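Local coordinates for protein formyltransferase PseJ (Anoxybacillus kamchatkensis G10, PDB 6EDK) that belongs to the formyltransferase family and binds N-{4-[{[(6S)-2-amino-4-oxo-3,4,5,6,7,8-hexahydropteridin-6-yl]methyl}(formyl)amino]benzoyl}-L-glutamic acid in a pocket beside its central sheet, at residues I28-P33 / F68-G73. Numbering follows the deposited sequence. Where two conformers were deposited one is given.
Sequences ILLLGP and FIISYG
Peptide groups of strands 28-31 and 68-71 meet edge to edge through four hydrogen bonds, with Ile28, Leu30, Phe68 and Ile70 on one face and Leu29, Leu31, Ile69 and Ser71 on the other. These are neighbouring parallel strands inside the mixed sheet of the formyltransferase fold, linked by a connection that includes helix 36-43 and the next strand, 48-52. Leu29 uses both its polar backbone atoms across the seam: its N donates to Phe68 O at 2.9 Å, almost straight (169°), and its O accepts Ile70 N. Leu31 repeats the pattern with Ile70 O and Tyr72 N, while the N-H and C=O of Ile28 and Leu30 serve strand 48-52 on the other side.

Branched aliphatic residues suit a sheet buried on both faces. On the Ile28 face, Ile28 CG2 meets the tip of Ile70, CD1, at 3.9 Å, beneath Trp166 and Phe162 of helix 147-169. The ring of Phe68 leads away from strand 28-31 and meets Trp166 edge-to-face. On the opposite face, Leu31 has CG anti to its carbonyl carbon (chi1 -61°), and its CD1 reaches back to Ile69 CG2 at 3.7 Å. Small Ser71 sits near the bound ligand; in the conformer given, its OG is hydrogen-bonded to Asn92 OD1.

Beyond the strands the chain turns at Gly32, whose phi of 121° suits glycine; having no side chain, it can also pass close to Tyr72 O. Pro33 then lays CD 3.6 Å from Tyr72 O, and a single water donates both to that oxygen, at 3.0 Å, and to Pro33 O, at 2.8 Å.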
# COMPACT_ATOMS: atom_id res chain seq x y z
N ILE A 28 7.53 -13.19 10.07
CA ILE A 28 6.81 -12.13 9.33
C ILE A 28 5.62 -12.71 8.63
O ILE A 28 5.72 -13.74 7.96
CB ILE A 28 7.73 -11.45 8.29
CG1 ILE A 28 8.96 -10.88 8.99
CG2 ILE A 28 6.91 -10.36 7.54
CD1 ILE A 28 10.06 -10.49 8.01
N LEU A 29 4.49 -12.07 8.80
CA LEU A 29 3.25 -12.44 8.15
C LEU A 29 3.05 -11.45 7.00
O LEU A 29 2.90 -10.26 7.27
CB LEU A 29 2.06 -12.33 9.09
CG LEU A 29 0.69 -12.58 8.50
CD1 LEU A 29 0.61 -13.98 7.87
CD2 LEU A 29 -0.46 -12.39 9.55
N LEU A 30 2.97 -11.96 5.78
CA LEU A 30 2.69 -11.15 4.58
C LEU A 30 1.24 -11.33 4.22
O LEU A 30 0.81 -12.44 3.91
CB LEU A 30 3.62 -11.60 3.46
CG LEU A 30 3.48 -11.03 2.06
CD1 LEU A 30 3.57 -9.50 2.09
CD2 LEU A 30 4.61 -11.67 1.22
N LEU A 31 0.48 -10.25 4.31
CA LEU A 31 -0.92 -10.26 3.95
C LEU A 31 -1.10 -9.78 2.52
O LEU A 31 -0.54 -8.72 2.14
CB LEU A 31 -1.75 -9.41 4.87
CG LEU A 31 -1.73 -9.84 6.35
CD1 LEU A 31 -2.50 -8.91 7.20
CD2 LEU A 31 -2.29 -11.28 6.46
N GLY A 32 -1.89 -10.52 1.76
CA GLY A 32 -2.11 -10.25 0.36
C GLY A 32 -1.71 -11.40 -0.53
O GLY A 32 -1.46 -12.50 -0.08
N PRO A 33 -1.70 -11.16 -1.82
CA PRO A 33 -1.36 -12.21 -2.78
C PRO A 33 0.02 -12.80 -2.53
O PRO A 33 0.91 -12.12 -2.02
CB PRO A 33 -1.40 -11.48 -4.14
CG PRO A 33 -2.24 -10.34 -3.94
CD PRO A 33 -2.15 -9.92 -2.49
N PHE A 68 5.93 -9.39 12.96
CA PHE A 68 5.78 -8.23 12.07
C PHE A 68 4.81 -8.60 10.97
O PHE A 68 4.82 -9.74 10.51
CB PHE A 68 7.13 -7.83 11.51
CG PHE A 68 7.23 -6.36 11.16
CD1 PHE A 68 7.65 -5.44 12.10
CD2 PHE A 68 6.91 -5.92 9.89
CE1 PHE A 68 7.73 -4.09 11.78
CE2 PHE A 68 6.97 -4.58 9.58
CZ PHE A 68 7.39 -3.66 10.54
N ILE A 69 3.91 -7.67 10.63
CA ILE A 69 2.94 -7.87 9.56
C ILE A 69 3.25 -6.90 8.42
O ILE A 69 3.46 -5.72 8.68
CB ILE A 69 1.50 -7.63 10.04
CG1 ILE A 69 1.17 -8.69 11.17
CG2 ILE A 69 0.57 -7.72 8.91
CD1 ILE A 69 -0.13 -8.41 11.84
N ILE A 70 3.29 -7.40 7.18
CA ILE A 70 3.41 -6.54 5.99
C ILE A 70 2.19 -6.80 5.13
O ILE A 70 1.96 -7.92 4.66
CB ILE A 70 4.70 -6.82 5.21
CG1 ILE A 70 5.93 -6.56 6.04
CG2 ILE A 70 4.74 -5.90 3.88
CD1 ILE A 70 7.20 -7.14 5.44
N SER A 71 1.34 -5.79 4.94
CA SER A 71 0.24 -5.99 4.00
C SER A 71 0.55 -5.25 2.69
O SER A 71 1.01 -4.11 2.70
CB SER A 71 -1.13 -5.53 4.53
OG SER A 71 -1.26 -4.17 4.79
N TYR A 72 0.29 -5.92 1.60
CA TYR A 72 0.60 -5.41 0.23
C TYR A 72 -0.47 -6.03 -0.65
O TYR A 72 -0.36 -7.19 -1.05
CB TYR A 72 2.00 -5.79 -0.19
CG TYR A 72 2.38 -5.27 -1.59
CD1 TYR A 72 1.71 -4.20 -2.14
CD2 TYR A 72 3.42 -5.86 -2.33
CE1 TYR A 72 2.06 -3.72 -3.43
CE2 TYR A 72 3.75 -5.37 -3.62
CZ TYR A 72 3.08 -4.32 -4.12
OH TYR A 72 3.36 -3.78 -5.39
N GLY A 73 -1.52 -5.27 -0.89
CA GLY A 73 -2.65 -5.75 -1.66
C GLY A 73 -3.62 -6.60 -0.86
O GLY A 73 -4.38 -7.36 -1.45
O HOH W 1 1.41 -9.56 -1.00